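Local coordinates for 4-hydroxybenzoyl-CoA thioesterase (Bacillus halodurans, PDB 5WH9), which hydrolyses the thioester of gentisyl-coenzyme A as a hotdog-fold thioesterase, releasing gentisate and free coenzyme A, at the interface of chains A and B and the interface of chains A and C. Sequence-based numbering; all coordinates share one arbitrary frame. Chains: chain A/B/C, 4-hydroxybenzoyl-CoA thioesterase.

Contact 1: the interface of chains A and B. Residues chain A 12, 15-17, 19; chain B 15-18.
The Thr-Asp-Ala-Ala-Gly loop of the hotdog thioesterases meets its own copy here, A:Thr15 and A:Ala17 facing B:Ala17 and B:Thr15 about a local two-fold. The hydroxyl A:Thr15 OG1 takes the N-H of B:Ala17 N at 2.9 Å and gives its own hydrogen to A:Phe12 O at 2.8 Å, in that carbonyl's plane. A chi1 of 71°, between backbone N and carbonyl carbon, lets one small hydroxyl serve both partners; the reciprocal bond, A:Ala17 N to B:Thr15 OG1, is weak. A:Thr15 O and B:Thr15 O, both acceptors, are modelled 3.0 Å apart, a doubtful closeness; waters 1 and 2 bridge the two carbonyls, with one longer arm each. B:Asp16 lays its carboxylate against the rim of A:Phe12, CG 3.2 Å from ring atom CE2, the two planes 48° apart. Its OD1 accepts from B:Ala18 N at 2.9 Å through the anti lone pair, which should help to set the carboxylate's rotation, while B:Ala18 CB meets the same ring edge-on in its plane. The small methyls suit these places: B:Ala17 CB packs against A:Thr15 OG1, and a larger group at either alanine would probably crowd the contact. An alanine in place of B:Asp16 would probably leave the B:Ala18 N-H without this mate and open a gap beside the phenyl rim. B:Asp16 matches the catalytic aspartate of the 4-hydroxybenzoyl-CoA thioesterases, and in this assembly the loop pairing joins two copies and may steady that residue.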
# COMPACT_ATOMS: atom_id res chain seq x y z
N PHE A 12 -6.76 6.46 7.25
CA PHE A 12 -5.85 7.57 7.14
C PHE A 12 -4.77 7.28 6.11
O PHE A 12 -4.34 8.16 5.34
CB PHE A 12 -5.21 7.85 8.49
CG PHE A 12 -4.35 9.06 8.50
CD1 PHE A 12 -4.90 10.31 8.35
CD2 PHE A 12 -2.99 8.94 8.63
CE1 PHE A 12 -4.11 11.43 8.34
CE2 PHE A 12 -2.19 10.05 8.62
CZ PHE A 12 -2.75 11.30 8.48
N THR A 15 -5.11 8.08 2.25
CA THR A 15 -5.03 9.45 1.78
C THR A 15 -3.61 9.81 1.40
O THR A 15 -2.66 9.11 1.79
CB THR A 15 -5.48 10.46 2.85
OG1 THR A 15 -4.49 10.53 3.89
CG2 THR A 15 -6.81 10.06 3.42
N ASP A 16 -3.45 10.91 0.66
CA ASP A 16 -2.12 11.41 0.35
C ASP A 16 -2.01 12.87 0.78
O ASP A 16 -2.90 13.38 1.47
CB ASP A 16 -1.80 11.24 -1.14
CG ASP A 16 -2.79 11.95 -2.03
OD1 ASP A 16 -3.07 13.14 -1.77
OD2 ASP A 16 -3.29 11.31 -2.99
N ALA A 17 -0.93 13.52 0.38
CA ALA A 17 -0.63 14.87 0.85
C ALA A 17 -1.56 15.95 0.29
O ALA A 17 -1.59 17.07 0.78
CB ALA A 17 0.83 15.21 0.52
N GLY A 19 -4.62 15.58 0.47
CA GLY A 19 -5.68 15.57 1.46
C GLY A 19 -6.92 14.80 1.06
O GLY A 19 -7.97 14.91 1.70
N THR B 15 2.87 9.34 1.00
CA THR B 15 2.46 10.39 1.94
C THR B 15 1.01 10.19 2.37
O THR B 15 0.28 9.36 1.81
CB THR B 15 2.65 11.80 1.34
OG1 THR B 15 1.69 12.03 0.31
CG2 THR B 15 4.05 11.96 0.76
N ASP B 16 0.59 10.94 3.37
CA ASP B 16 -0.80 10.92 3.77
C ASP B 16 -1.27 12.36 4.00
O ASP B 16 -0.53 13.31 3.75
CB ASP B 16 -0.97 10.06 5.02
CG ASP B 16 -0.15 10.57 6.20
OD1 ASP B 16 -0.19 11.79 6.48
OD2 ASP B 16 0.52 9.74 6.86
N ALA B 17 -2.50 12.50 4.48
CA ALA B 17 -3.14 13.80 4.56
C ALA B 17 -2.38 14.79 5.43
O ALA B 17 -2.50 16.00 5.24
CB ALA B 17 -4.58 13.66 5.07
N ALA B 18 -1.62 14.28 6.39
CA ALA B 18 -0.87 15.14 7.31
C ALA B 18 0.35 15.78 6.65
O ALA B 18 1.06 16.55 7.29
CB ALA B 18 -0.45 14.36 8.54
O HOH W 1 -1.38 7.49 -0.34
O HOH W 2 -0.44 7.07 3.06

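Contact 2: the interface of chains A and C. Residues chain A 23, 27, 62, 64; chain C 27, 30, 57, 60, 106, 108.
C:Ala60 O is gripped by two donors of chain A, A:Tyr27 OH at 2.9 Å and the backbone A:Cys62 N at 3.1 Å. The peptide N-H lies in the carbonyl plane, whereas the phenol comes from above it, 52° out, so the two do not compete for one direction. C:Ala60 N returns a bond to A:Cys62 O at 3.0 Å, closing an antiparallel bridge between the 59-64 strands, as when hotdog subunits join their sheets into a dimer. Beside it A:Tyr27 and C:Tyr27 stack face to face, centroids 3.5 Å apart and planes only 8° from parallel. Both have CG anti to the carbonyl carbon (chi1 -58° in A:Tyr27), which swings each ring off its 25-40 helix to meet its mate; tyrosine serves because its flat ring packs while its hydroxyl still reaches a backbone acceptor. A:Tyr23 reaches deeper into chain C, its ring lying with one face under C:Ile57 CG1. The branched isoleucine also sends CG2 to A:Tyr23 CB at 3.6 Å and toward the A:Phe64 ring, filling the corner between two aromatics. At the far tip, A:Tyr23 OH donates to C:Glu106 OE1 at 2.7 Å, and the carboxylate oxygen receives it on its anti lone pair, away from OE2. The other oxygen, C:Glu106 OE2, forms a salt bridge with C:Arg108 NE at 2.8 Å, lying in the guanidinium plane though that nitrogen stands above the carboxylate.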
# COMPACT_ATOMS: atom_id res chain seq x y z
N TYR A 23 -5.42 7.80 -5.70
CA TYR A 23 -6.39 7.18 -6.57
C TYR A 23 -6.25 5.69 -6.79
O TYR A 23 -7.22 5.03 -6.88
CB TYR A 23 -6.55 7.92 -7.91
CG TYR A 23 -5.73 7.42 -9.05
CD1 TYR A 23 -6.11 6.36 -9.78
CD2 TYR A 23 -4.58 8.02 -9.36
CE1 TYR A 23 -5.36 5.90 -10.80
CE2 TYR A 23 -3.81 7.61 -10.38
CZ TYR A 23 -4.20 6.54 -11.11
OH TYR A 23 -3.42 6.15 -12.12
N TYR A 27 -8.77 1.03 -7.03
CA TYR A 27 -8.65 -0.31 -7.64
C TYR A 27 -8.47 -1.40 -6.58
O TYR A 27 -8.82 -2.56 -6.78
CB TYR A 27 -7.50 -0.34 -8.65
CG TYR A 27 -7.72 0.67 -9.73
CD1 TYR A 27 -7.33 1.99 -9.55
CD2 TYR A 27 -8.37 0.33 -10.91
CE1 TYR A 27 -7.56 2.94 -10.52
CE2 TYR A 27 -8.61 1.28 -11.89
CZ TYR A 27 -8.20 2.57 -11.69
OH TYR A 27 -8.43 3.54 -12.64
N CYS A 62 -11.56 3.15 -14.22
CA CYS A 62 -12.33 3.83 -13.21
C CYS A 62 -12.38 5.29 -13.54
O CYS A 62 -11.40 5.87 -14.02
CB CYS A 62 -11.71 3.62 -11.82
SG CYS A 62 -12.80 4.06 -10.44
N PHE A 64 -13.61 9.09 -11.91
CA PHE A 64 -13.72 9.67 -10.58
C PHE A 64 -14.50 10.98 -10.59
O PHE A 64 -14.06 11.97 -11.18
CB PHE A 64 -12.31 9.92 -10.04
CG PHE A 64 -11.41 8.71 -10.10
CD1 PHE A 64 -10.63 8.46 -11.22
CD2 PHE A 64 -11.34 7.81 -9.04
CE1 PHE A 64 -9.80 7.36 -11.29
CE2 PHE A 64 -10.51 6.70 -9.10
CZ PHE A 64 -9.74 6.47 -10.22
N TYR C 27 -1.32 1.22 -11.27
CA TYR C 27 -1.81 2.60 -11.20
C TYR C 27 -0.89 3.47 -10.36
O TYR C 27 -0.66 4.63 -10.69
CB TYR C 27 -3.26 2.64 -10.70
CG TYR C 27 -4.16 1.84 -11.61
CD1 TYR C 27 -4.73 2.42 -12.74
CD2 TYR C 27 -4.40 0.48 -11.39
CE1 TYR C 27 -5.54 1.70 -13.60
CE2 TYR C 27 -5.21 -0.27 -12.28
CZ TYR C 27 -5.77 0.36 -13.38
OH TYR C 27 -6.59 -0.32 -14.26
N MET C 30 1.93 4.27 -12.60
CA MET C 30 1.57 5.33 -13.53
C MET C 30 1.54 6.67 -12.82
O MET C 30 2.02 7.68 -13.34
CB MET C 30 0.21 5.08 -14.18
CG MET C 30 0.28 4.05 -15.28
SD MET C 30 -1.29 3.84 -16.15
CE MET C 30 -2.40 3.51 -14.79
N ILE C 57 -6.53 13.05 -11.13
CA ILE C 57 -6.99 12.11 -12.13
C ILE C 57 -8.50 12.26 -12.29
O ILE C 57 -9.22 12.46 -11.31
CB ILE C 57 -6.67 10.68 -11.67
CG1 ILE C 57 -6.82 9.69 -12.82
CG2 ILE C 57 -7.56 10.28 -10.48
CD1 ILE C 57 -5.63 9.68 -13.71
N ALA C 60 -8.84 6.64 -15.38
CA ALA C 60 -7.62 5.85 -15.61
C ALA C 60 -7.92 4.42 -16.03
O ALA C 60 -8.82 3.78 -15.50
CB ALA C 60 -6.71 5.89 -14.39
N GLU C 106 -4.01 7.92 -18.29
CA GLU C 106 -4.65 8.68 -17.25
C GLU C 106 -5.24 9.92 -17.93
O GLU C 106 -4.54 10.60 -18.69
CB GLU C 106 -3.61 9.11 -16.22
CG GLU C 106 -2.90 7.97 -15.49
CD GLU C 106 -1.84 8.46 -14.51
OE1 GLU C 106 -1.73 7.88 -13.41
OE2 GLU C 106 -1.08 9.41 -14.84
N ARG C 108 -6.20 13.54 -16.88
CA ARG C 108 -5.99 14.42 -15.74
C ARG C 108 -6.40 15.86 -16.04
O ARG C 108 -6.39 16.31 -17.19
CB ARG C 108 -4.54 14.37 -15.26
CG ARG C 108 -4.04 13.00 -14.83
CD ARG C 108 -2.58 13.10 -14.38
NE ARG C 108 -2.02 11.86 -13.85
CZ ARG C 108 -1.94 11.56 -12.56
NH1 ARG C 108 -2.39 12.41 -11.65
NH2 ARG C 108 -1.40 10.41 -12.17

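Contact 1 and contact 2 join chain A to different partners, B and C, and the centres of their C-alpha atoms are about 17 Å apart. They share no residue, yet one short stretch serves both: the loop paired in contact 1 runs on to A:Tyr23 and the start of helix 25-40, which enter contact 2. The strand bridge of contact 2 fits the usual hotdog dimer, whereas contact 1 is a loop-to-loop meeting that could join such dimers into the four-copy deposited assembly. A shift at either interface might therefore reach the other, and with it the catalytic loop, through this segment.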